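PDB 3TP4: computational Design of Enzyme from Synthetic construct, which is of unknown function but is a computationally designed enzyme, probably intended to carry an activated serine in a catalytic triad on a glycosidase-like barrel. Local coordinates for residues R18-Y23 and G360-T365; T392-V397 and A426-A431; A112-F117 and W173-G178. All blocks are in the same frame, centred on the assembly; numbering follows the deposited sequence.

Near the N terminus, helix 15-27 supplies the first half of contact 1, whose partner 360-365 arrives more than three hundred residues later, after the barrel strands have been completed. Within that long loop lies contact 3, which joins the C-terminal ends of the neighbouring strands 107-113 and 168-174. Contact 2 follows in series; it closes a loop of about thirty residues, which holds strands 402-411 and 414-423, by pairing strands 391-398 and 429-433 of the Ig-like domain. Thus contact 1 ties the exit from the barrel domain back to its beginning, contact 3 shapes the rim of the barrel, and contact 2 pairs two neighbouring strands of the appended sheet. No two contacts touch.

Contact 1. Residues R18-Y23 and G360-T365; sequences RSLLSY and GAFDRT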
loop_
_atom_site.group_PDB
_atom_site.type_symbol
_atom_site.label_atom_id
_atom_site.label_comp_id
_atom_site.label_asym_id
_atom_site.label_seq_id
_atom_site.Cartn_x
_atom_site.Cartn_y
_atom_site.Cartn_z
ATOM N N ARG A 18 2.125 16.348 0.075
ATOM C CA ARG A 18 2.744 16.583 -1.225
ATOM C C ARG A 18 4.255 16.682 -1.085
ATOM O O ARG A 18 4.994 16.163 -1.919
ATOM C CB ARG A 18 2.182 17.842 -1.910
ATOM C CG ARG A 18 0.636 17.885 -1.957
ATOM C CD ARG A 18 0.084 18.987 -2.866
ATOM N NE ARG A 18 0.633 20.309 -2.580
ATOM C CZ ARG A 18 0.136 21.163 -1.689
ATOM N NH1 ARG A 18 -0.932 20.846 -0.973
ATOM N NH2 ARG A 18 0.715 22.341 -1.514
ATOM N N SER A 19 4.712 17.372 -0.041
ATOM C CA SER A 19 6.144 17.463 0.237
ATOM C C SER A 19 6.766 16.071 0.378
ATOM O O SER A 19 7.821 15.777 -0.202
ATOM C CB SER A 19 6.384 18.262 1.526
ATOM O OG SER A 19 7.762 18.309 1.836
ATOM N N LEU A 20 6.117 15.216 1.158
ATOM C CA LEU A 20 6.655 13.878 1.406
ATOM C C LEU A 20 6.824 13.112 0.102
ATOM O O LEU A 20 7.848 12.469 -0.118
ATOM C CB LEU A 20 5.754 13.087 2.363
ATOM C CG LEU A 20 6.195 11.640 2.629
ATOM C CD1 LEU A 20 7.640 11.566 3.151
ATOM C CD2 LEU A 20 5.245 10.936 3.599
ATOM N N LEU A 21 5.819 13.172 -0.770
ATOM C CA LEU A 21 5.918 12.439 -2.036
ATOM C C LEU A 21 7.091 12.950 -2.874
ATOM O O LEU A 21 7.804 12.171 -3.504
ATOM C CB LEU A 21 4.611 12.516 -2.820
ATOM C CG LEU A 21 4.515 11.589 -4.030
ATOM C CD1 LEU A 21 4.736 10.145 -3.626
ATOM C CD2 LEU A 21 3.153 11.761 -4.745
ATOM N N SER A 22 7.300 14.266 -2.863
ATOM C CA SER A 22 8.450 14.865 -3.535
ATOM C C SER A 22 9.768 14.398 -2.924
ATOM O O SER A 22 10.722 14.103 -3.636
ATOM C CB SER A 22 8.379 16.393 -3.465
ATOM O OG SER A 22 9.574 16.976 -3.974
ATOM N N TYR A 23 9.821 14.361 -1.600
ATOM C CA TYR A 23 11.027 13.941 -0.904
ATOM C C TYR A 23 11.377 12.490 -1.245
ATOM O O TYR A 23 12.529 12.180 -1.558
ATOM C CB TYR A 23 10.868 14.131 0.612
ATOM C CG TYR A 23 11.920 13.423 1.427
ATOM C CD1 TYR A 23 13.142 14.029 1.709
ATOM C CD2 TYR A 23 11.693 12.144 1.913
ATOM C CE1 TYR A 23 14.099 13.379 2.456
ATOM C CE2 TYR A 23 12.634 11.490 2.660
ATOM C CZ TYR A 23 13.836 12.108 2.933
ATOM O OH TYR A 23 14.772 11.436 3.677
ATOM N N GLY A 360 14.168 17.765 5.424
ATOM C CA GLY A 360 13.424 18.377 4.328
ATOM C C GLY A 360 12.302 17.509 3.753
ATOM O O GLY A 360 11.891 17.693 2.606
ATOM N N ALA A 361 11.789 16.576 4.547
ATOM C CA ALA A 361 10.753 15.670 4.057
ATOM C C ALA A 361 9.391 16.344 3.957
ATOM O O ALA A 361 8.614 16.040 3.049
ATOM C CB ALA A 361 10.663 14.422 4.928
ATOM N N PHE A 362 9.106 17.270 4.871
ATOM C CA PHE A 362 7.739 17.773 5.011
ATOM C C PHE A 362 7.548 19.262 4.742
ATOM O O PHE A 362 6.409 19.732 4.694
ATOM C CB PHE A 362 7.176 17.432 6.393
ATOM C CG PHE A 362 7.200 15.973 6.707
ATOM C CD1 PHE A 362 6.349 15.096 6.051
ATOM C CD2 PHE A 362 8.079 15.466 7.660
ATOM C CE1 PHE A 362 6.365 13.735 6.334
ATOM C CE2 PHE A 362 8.104 14.108 7.950
ATOM C CZ PHE A 362 7.246 13.238 7.283
ATOM N N ASP A 363 8.637 19.995 4.542
ATOM C CA ASP A 363 8.556 21.446 4.506
ATOM C C ASP A 363 8.792 21.998 3.116
ATOM O O ASP A 363 9.030 23.186 2.950
ATOM C CB ASP A 363 9.528 22.072 5.522
ATOM C CG ASP A 363 10.976 21.700 5.261
ATOM O OD1 ASP A 363 11.247 20.902 4.343
ATOM O OD2 ASP A 363 11.851 22.201 5.990
ATOM N N ARG A 364 8.712 21.129 2.114
ATOM C CA ARG A 364 8.886 21.556 0.734
ATOM C C ARG A 364 7.641 22.276 0.218
ATOM O O ARG A 364 6.537 22.081 0.729
ATOM C CB ARG A 364 9.252 20.362 -0.159
ATOM C CG ARG A 364 10.693 19.898 0.031
ATOM C CD ARG A 364 10.826 18.383 0.048
ATOM N NE ARG A 364 11.165 17.835 -1.256
ATOM C CZ ARG A 364 12.332 17.274 -1.565
ATOM N NH1 ARG A 364 13.304 17.186 -0.667
ATOM N NH2 ARG A 364 12.529 16.803 -2.788
ATOM N N THR A 365 7.836 23.133 -0.773
ATOM C CA THR A 365 6.726 23.779 -1.455
ATOM C C THR A 365 6.511 23.081 -2.791
ATOM O O THR A 365 7.336 23.191 -3.704
ATOM C CB THR A 365 6.993 25.277 -1.682
ATOM O OG1 THR A 365 7.197 25.921 -0.416
ATOM C CG2 THR A 365 5.804 25.925 -2.385
#
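Arg364, Ser19 and Tyr23 carry most of the interface between helix 15-27 and the loop 360-365, and they show how a short run of helix can hold an irregular chain. Ser19 lies at the middle. Its OG, anti to the backbone N, reaches off the helix into the bend of the loop, where it gives its proton to Ala361 O at 2.7 Å. It receives in return the amide of Arg364, with N to Ser19 OG at 3.0 Å and an N-H...O angle of 153°. The hydroxyl meets the carbonyl of Ala361 from above its plane rather than along a lone pair, and the two bonds together hold this buried oxygen between residues three apart in the loop.

The helix precedes the first strand of the TIM-barrel core, strand 32-37, and its Leu20 and Leu21 rest on Leu214 at the start of strand 213-217, at the N-terminal end of the barrel. The loop leads into strand 366-368, which pairs in parallel with strand 4-6 before the helix.

Arg364 bends at chi2 and chi3, so that its guanidinium folds back along the helix. NE and NH2 approach Ser22 OG side-on and nearly in the guanidinium plane, at 3.3 Å and 3.2 Å from that single oxygen. Ser22 OG is also hydrogen-bonded to Glu4, whose negative charge would probably strengthen the grip of the arginine. One guanidinium face lies on the backbone of the helix, with Tyr23 CA 3.6 Å above the plane.

The Tyr23 ring stands almost perpendicular to that guanidinium, with planes 88° apart, and NH1 comes to its edge. Over one ring face sits Ala361, its CB 3.9 Å from the Tyr23 ring centroid in a CH-pi contact. Beside it Phe362 CE1 packs 4.1 Å from Leu20 CD1, and both side chains reach Pro167.

Contact 2. Residues T392-V397 and A426-A431; sequences TVRVRV and ALWWTA
Backbone pairing sets the register between 392-397 and 426-431, and the side chains then elaborate it. The strands run antiparallel, with axes 4.8 Å apart. Val395 and Trp429 form a hydrogen-bonded pair in which Val395 N reaches Trp429 O at 2.8 Å, almost straight at 172°, and Trp429 N returns to Val395 O. A second such pair joins Val393 to Ala431, while Arg394 and Thr430 between them make a non-hydrogen-bonded pair whose side chains lie alongside each other on the other face of the sheet.

Where the pairing gives out, side-chain and water bonds take over. Arg396, bent at chi2, swings its guanidinium back so that NH1 meets Leu427 O at 3.1 Å, on a lone pair in the carbonyl plane. The same carbonyl accepts from a water held by Val397 N, and a second water links Trp429 NE1, at 2.9 Å, to Val397 O. Leu427 CD1 lies over one face of the Arg396 guanidinium, 3.6 Å from NH1, and NH2 forms a salt bridge with Asp206. An alanine at Arg396 would probably loosen the approach of the Leu427 turn, since it removes both the bond to that carbonyl and the charge facing Asp206.

Aromatic contacts centre on Trp428. The extended Arg394 chain crosses its six-membered ring obliquely, laying CD over one face, 3.9 Å from the centroid, as a CH-pi contact; Leu427 CD2 covers the opposite face. The Arg394 charge lies too far along for more than a weak cation-pi attraction, and its NH1 is bonded to Ser379.

In the Ig-like sheet, strand 391-398 lies between 374-379 and 429-433, and strand 414-423 flanks the latter. Val395 and Trp429 face Leu421, whereas Arg396 and Leu427 abut helix 190-207 of the barrel domain.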
loop_
_atom_site.group_PDB
_atom_site.type_symbol
_atom_site.label_atom_id
_atom_site.label_comp_id
_atom_site.label_asym_id
_atom_site.label_seq_id
_atom_site.Cartn_x
_atom_site.Cartn_y
_atom_site.Cartn_z
ATOM N N THR A 392 -26.783 -4.733 -10.351
ATOM C CA THR A 392 -26.626 -3.291 -10.481
ATOM C C THR A 392 -25.287 -2.969 -11.122
ATOM O O THR A 392 -24.255 -3.410 -10.633
ATOM C CB THR A 392 -26.693 -2.611 -9.112
ATOM O OG1 THR A 392 -27.921 -2.964 -8.480
ATOM C CG2 THR A 392 -26.622 -1.099 -9.259
ATOM N N VAL A 393 -25.316 -2.218 -12.221
ATOM C CA VAL A 393 -24.095 -1.704 -12.825
ATOM C C VAL A 393 -23.730 -0.405 -12.117
ATOM O O VAL A 393 -24.574 0.488 -11.959
ATOM C CB VAL A 393 -24.262 -1.409 -14.326
ATOM C CG1 VAL A 393 -22.990 -0.801 -14.878
ATOM C CG2 VAL A 393 -24.626 -2.679 -15.107
ATOM N N ARG A 394 -22.484 -0.307 -11.670
ATOM C CA ARG A 394 -22.013 0.910 -11.015
ATOM C C ARG A 394 -20.796 1.414 -11.760
ATOM O O ARG A 394 -19.825 0.686 -11.932
ATOM C CB ARG A 394 -21.616 0.628 -9.561
ATOM C CG ARG A 394 -22.781 0.226 -8.659
ATOM C CD ARG A 394 -22.276 -0.217 -7.269
ATOM N NE ARG A 394 -23.386 -0.596 -6.397
ATOM C CZ ARG A 394 -23.936 -1.810 -6.370
ATOM N NH1 ARG A 394 -23.469 -2.776 -7.153
ATOM N NH2 ARG A 394 -24.953 -2.056 -5.556
ATOM N N VAL A 395 -20.851 2.665 -12.195
ATOM C CA VAL A 395 -19.711 3.300 -12.826
ATOM C C VAL A 395 -19.258 4.512 -12.012
ATOM O O VAL A 395 -20.073 5.362 -11.618
ATOM C CB VAL A 395 -20.045 3.762 -14.259
ATOM C CG1 VAL A 395 -18.840 4.486 -14.870
ATOM C CG2 VAL A 395 -20.471 2.559 -15.136
ATOM N N ARG A 396 -17.957 4.575 -11.765
ATOM C CA ARG A 396 -17.325 5.725 -11.125
ATOM C C ARG A 396 -16.638 6.580 -12.202
ATOM O O ARG A 396 -15.793 6.097 -12.957
ATOM C CB ARG A 396 -16.310 5.248 -10.080
ATOM C CG ARG A 396 -15.453 6.337 -9.427
ATOM C CD ARG A 396 -16.284 7.458 -8.858
ATOM N NE ARG A 396 -15.459 8.500 -8.246
ATOM C CZ ARG A 396 -15.943 9.604 -7.683
ATOM N NH1 ARG A 396 -17.257 9.829 -7.654
ATOM N NH2 ARG A 396 -15.117 10.490 -7.149
ATOM N N VAL A 397 -17.021 7.846 -12.285
ATOM C CA VAL A 397 -16.283 8.788 -13.115
ATOM C C VAL A 397 -15.725 9.853 -12.189
ATOM O O VAL A 397 -16.486 10.587 -11.554
ATOM C CB VAL A 397 -17.183 9.465 -14.158
ATOM C CG1 VAL A 397 -16.329 10.238 -15.157
ATOM C CG2 VAL A 397 -18.045 8.433 -14.866
ATOM N N ALA A 426 -23.956 10.295 -4.637
ATOM C CA ALA A 426 -22.835 10.129 -3.715
ATOM C C ALA A 426 -21.511 9.709 -4.350
ATOM O O ALA A 426 -20.453 10.218 -3.972
ATOM C CB ALA A 426 -23.216 9.154 -2.587
ATOM N N LEU A 427 -21.556 8.768 -5.288
ATOM C CA LEU A 427 -20.325 8.148 -5.775
ATOM C C LEU A 427 -20.434 7.563 -7.194
ATOM O O LEU A 427 -19.528 7.736 -8.019
ATOM C CB LEU A 427 -19.899 7.049 -4.789
ATOM C CG LEU A 427 -18.474 6.516 -4.921
ATOM C CD1 LEU A 427 -17.449 7.638 -4.814
ATOM C CD2 LEU A 427 -18.205 5.450 -3.862
ATOM N N TRP A 428 -21.540 6.883 -7.483
ATOM C CA TRP A 428 -21.672 6.134 -8.738
ATOM C C TRP A 428 -22.864 6.535 -9.607
ATOM O O TRP A 428 -23.908 6.960 -9.107
ATOM C CB TRP A 428 -21.816 4.636 -8.464
ATOM C CG TRP A 428 -20.672 3.971 -7.737
ATOM C CD1 TRP A 428 -19.382 3.845 -8.169
ATOM C CD2 TRP A 428 -20.744 3.291 -6.476
ATOM N NE1 TRP A 428 -18.638 3.144 -7.236
ATOM C CE2 TRP A 428 -19.454 2.799 -6.190
ATOM C CE3 TRP A 428 -21.772 3.077 -5.550
ATOM C CZ2 TRP A 428 -19.165 2.096 -5.018
ATOM C CZ3 TRP A 428 -21.483 2.374 -4.387
ATOM C CH2 TRP A 428 -20.191 1.897 -4.132
ATOM N N TRP A 429 -22.687 6.348 -10.913
ATOM C CA TRP A 429 -23.761 6.336 -11.887
ATOM C C TRP A 429 -24.182 4.883 -11.990
ATOM O O TRP A 429 -23.324 4.008 -12.100
ATOM C CB TRP A 429 -23.240 6.823 -13.246
ATOM C CG TRP A 429 -22.933 8.294 -13.260
ATOM C CD1 TRP A 429 -21.850 8.912 -12.707
ATOM C CD2 TRP A 429 -23.722 9.326 -13.866
ATOM N NE1 TRP A 429 -21.923 10.274 -12.923
ATOM C CE2 TRP A 429 -23.059 10.549 -13.635
ATOM C CE3 TRP A 429 -24.931 9.335 -14.574
ATOM C CZ2 TRP A 429 -23.560 11.765 -14.084
ATOM C CZ3 TRP A 429 -25.429 10.544 -15.017
ATOM C CH2 TRP A 429 -24.745 11.744 -14.768
ATOM N N THR A 430 -25.484 4.610 -11.912
ATOM C CA THR A 430 -25.951 3.226 -11.826
ATOM C C THR A 430 -27.159 2.949 -12.702
ATOM O O THR A 430 -27.859 3.864 -13.111
ATOM C CB THR A 430 -26.296 2.803 -10.360
ATOM O OG1 THR A 430 -27.536 3.403 -9.949
ATOM C CG2 THR A 430 -25.206 3.223 -9.427
ATOM N N ALA A 431 -27.382 1.665 -12.985
ATOM C CA ALA A 431 -28.579 1.186 -13.671
ATOM C C ALA A 431 -28.708 -0.300 -13.395
ATOM O O ALA A 431 -27.706 -0.980 -13.156
ATOM C CB ALA A 431 -28.474 1.425 -15.179
HETATM O O HOH W 1 -19.123 8.758 -10.541
HETATM O O HOH W 2 -19.662 11.370 -11.382
#

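Contact 3. Residues A112-F117 and W173-G178; sequences AGVENF and WHENAG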
loop_
_atom_site.group_PDB
_atom_site.type_symbol
_atom_site.label_atom_id
_atom_site.label_comp_id
_atom_site.label_asym_id
_atom_site.label_seq_id
_atom_site.Cartn_x
_atom_site.Cartn_y
_atom_site.Cartn_z
ATOM N N ALA A 112 -2.641 -2.379 5.350
ATOM C CA ALA A 112 -3.788 -3.209 5.704
ATOM C C ALA A 112 -3.619 -4.565 5.037
ATOM O O ALA A 112 -3.709 -4.675 3.810
ATOM C CB ALA A 112 -5.091 -2.547 5.247
ATOM N N GLY A 113 -3.352 -5.591 5.840
ATOM C CA GLY A 113 -3.131 -6.925 5.318
ATOM C C GLY A 113 -4.447 -7.568 4.944
ATOM O O GLY A 113 -5.508 -6.956 5.092
ATOM N N VAL A 114 -4.401 -8.803 4.460
ATOM C CA VAL A 114 -5.629 -9.450 4.025
ATOM C C VAL A 114 -6.133 -10.526 5.001
ATOM O O VAL A 114 -6.866 -11.437 4.608
ATOM C CB VAL A 114 -5.539 -9.964 2.555
ATOM C CG1 VAL A 114 -5.367 -8.782 1.585
ATOM C CG2 VAL A 114 -4.403 -10.961 2.382
ATOM N N GLU A 115 -5.780 -10.390 6.276
ATOM C CA GLU A 115 -6.222 -11.344 7.290
ATOM C C GLU A 115 -7.742 -11.445 7.373
ATOM O O GLU A 115 -8.293 -12.541 7.456
ATOM C CB GLU A 115 -5.649 -11.001 8.666
ATOM C CG GLU A 115 -4.152 -11.213 8.782
ATOM C CD GLU A 115 -3.363 -10.206 7.969
ATOM O OE1 GLU A 115 -3.853 -9.067 7.804
ATOM O OE2 GLU A 115 -2.256 -10.553 7.500
ATOM N N ASN A 116 -8.422 -10.303 7.344
ATOM C CA ASN A 116 -9.880 -10.300 7.431
ATOM C C ASN A 116 -10.558 -11.062 6.302
ATOM O O ASN A 116 -11.753 -11.345 6.373
ATOM C CB ASN A 116 -10.423 -8.874 7.496
ATOM C CG ASN A 116 -10.234 -8.248 8.855
ATOM O OD1 ASN A 116 -10.517 -8.870 9.878
ATOM N ND2 ASN A 116 -9.745 -7.013 8.880
ATOM N N PHE A 117 -9.797 -11.391 5.262
ATOM C CA PHE A 117 -10.344 -12.085 4.105
ATOM C C PHE A 117 -10.288 -13.613 4.260
ATOM O O PHE A 117 -10.583 -14.357 3.319
ATOM C CB PHE A 117 -9.629 -11.647 2.819
ATOM C CG PHE A 117 -9.863 -10.197 2.441
ATOM C CD1 PHE A 117 -9.084 -9.188 2.992
ATOM C CD2 PHE A 117 -10.848 -9.853 1.521
ATOM C CE1 PHE A 117 -9.288 -7.854 2.651
ATOM C CE2 PHE A 117 -11.061 -8.518 1.160
ATOM C CZ PHE A 117 -10.277 -7.519 1.721
ATOM N N TRP A 173 -4.509 -3.414 1.419
ATOM C CA TRP A 173 -4.779 -4.782 0.954
ATOM C C TRP A 173 -3.588 -5.479 0.307
ATOM O O TRP A 173 -3.508 -5.596 -0.924
ATOM C CB TRP A 173 -6.007 -4.812 0.031
ATOM C CG TRP A 173 -7.127 -3.955 0.544
ATOM C CD1 TRP A 173 -7.779 -2.965 -0.135
ATOM C CD2 TRP A 173 -7.706 -3.991 1.857
ATOM N NE1 TRP A 173 -8.728 -2.384 0.675
ATOM C CE2 TRP A 173 -8.712 -3.002 1.897
ATOM C CE3 TRP A 173 -7.486 -4.774 2.994
ATOM C CZ2 TRP A 173 -9.493 -2.772 3.034
ATOM C CZ3 TRP A 173 -8.248 -4.533 4.132
ATOM C CH2 TRP A 173 -9.245 -3.546 4.139
ATOM N N HIS A 174 -2.662 -5.944 1.147
ATOM C CA HIS A 174 -1.506 -6.697 0.676
ATOM C C HIS A 174 -1.366 -8.003 1.477
ATOM O O HIS A 174 -1.815 -8.098 2.619
ATOM C CB HIS A 174 -0.223 -5.850 0.773
ATOM C CG HIS A 174 0.120 -5.450 2.174
ATOM N ND1 HIS A 174 1.155 -6.025 2.880
ATOM C CD2 HIS A 174 -0.463 -4.563 3.016
ATOM C CE1 HIS A 174 1.212 -5.492 4.090
ATOM N NE2 HIS A 174 0.237 -4.607 4.199
ATOM N N GLU A 175 -0.745 -8.996 0.852
ATOM C CA GLU A 175 -0.619 -10.347 1.392
ATOM C C GLU A 175 0.520 -10.438 2.387
ATOM O O GLU A 175 1.645 -10.055 2.076
ATOM C CB GLU A 175 -0.362 -11.311 0.232
ATOM C CG GLU A 175 -0.083 -12.758 0.628
ATOM C CD GLU A 175 -1.184 -13.366 1.487
ATOM O OE1 GLU A 175 -2.179 -13.864 0.926
ATOM O OE2 GLU A 175 -1.057 -13.334 2.724
ATOM N N ASN A 176 0.245 -10.974 3.573
ATOM C CA ASN A 176 1.285 -11.107 4.592
ATOM C C ASN A 176 2.071 -12.421 4.596
ATOM O O ASN A 176 3.045 -12.553 5.322
ATOM C CB ASN A 176 0.734 -10.797 5.981
ATOM C CG ASN A 176 0.628 -9.305 6.235
ATOM O OD1 ASN A 176 1.599 -8.559 6.053
ATOM N ND2 ASN A 176 -0.553 -8.858 6.636
ATOM N N ALA A 177 1.655 -13.384 3.784
ATOM C CA ALA A 177 2.460 -14.592 3.552
ATOM C C ALA A 177 2.918 -14.583 2.088
ATOM O O ALA A 177 2.358 -13.834 1.301
ATOM C CB ALA A 177 1.628 -15.830 3.842
ATOM N N GLY A 178 3.928 -15.366 1.694
ATOM C CA GLY A 178 4.836 -16.096 2.562
ATOM C C GLY A 178 6.195 -15.444 2.377
ATOM O O GLY A 178 6.484 -14.468 3.061
#
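Trp173 has CG anti to its carbonyl carbon (chi1 -42°) at a backbone corner of positive phi, which swings its indole back between Ala112 and Phe117; Phe117, with the same kind of first torsion (chi1 -66°), brings its ring edge down onto that indole. The two make a T-shaped pair, planes 82° apart, with Phe117 CE1 3.6 Å from Trp173 CE3. Ala112 CB lies over the opposite indole face in a CH-pi contact, 4.2 Å from the centroid of the Trp173 six-membered ring, so the ring is held from both sides, and NE1 is bonded to Thr200. Ala112 O receives His174 N at 3.1 Å and, weakly, Trp173 N. Farther out, the bent chain of Glu115 offers the syn lone pair of OE2 to Asn176 ND2 at 2.6 Å, its carboxylate turned nearly coplanar with the amide.

Strands 107-113 and 168-174 are parallel neighbours linked by a beta-alpha-beta crossover through helix 141-157, and the contact lies at their C-terminal ends and in the loops that follow, the rim where TIM-barrel glycosidases of this kind hold their active site; the Asn176 side chain comes close to, but makes no contact with, Ser70, His37 and Glu320, which may be the designed triad.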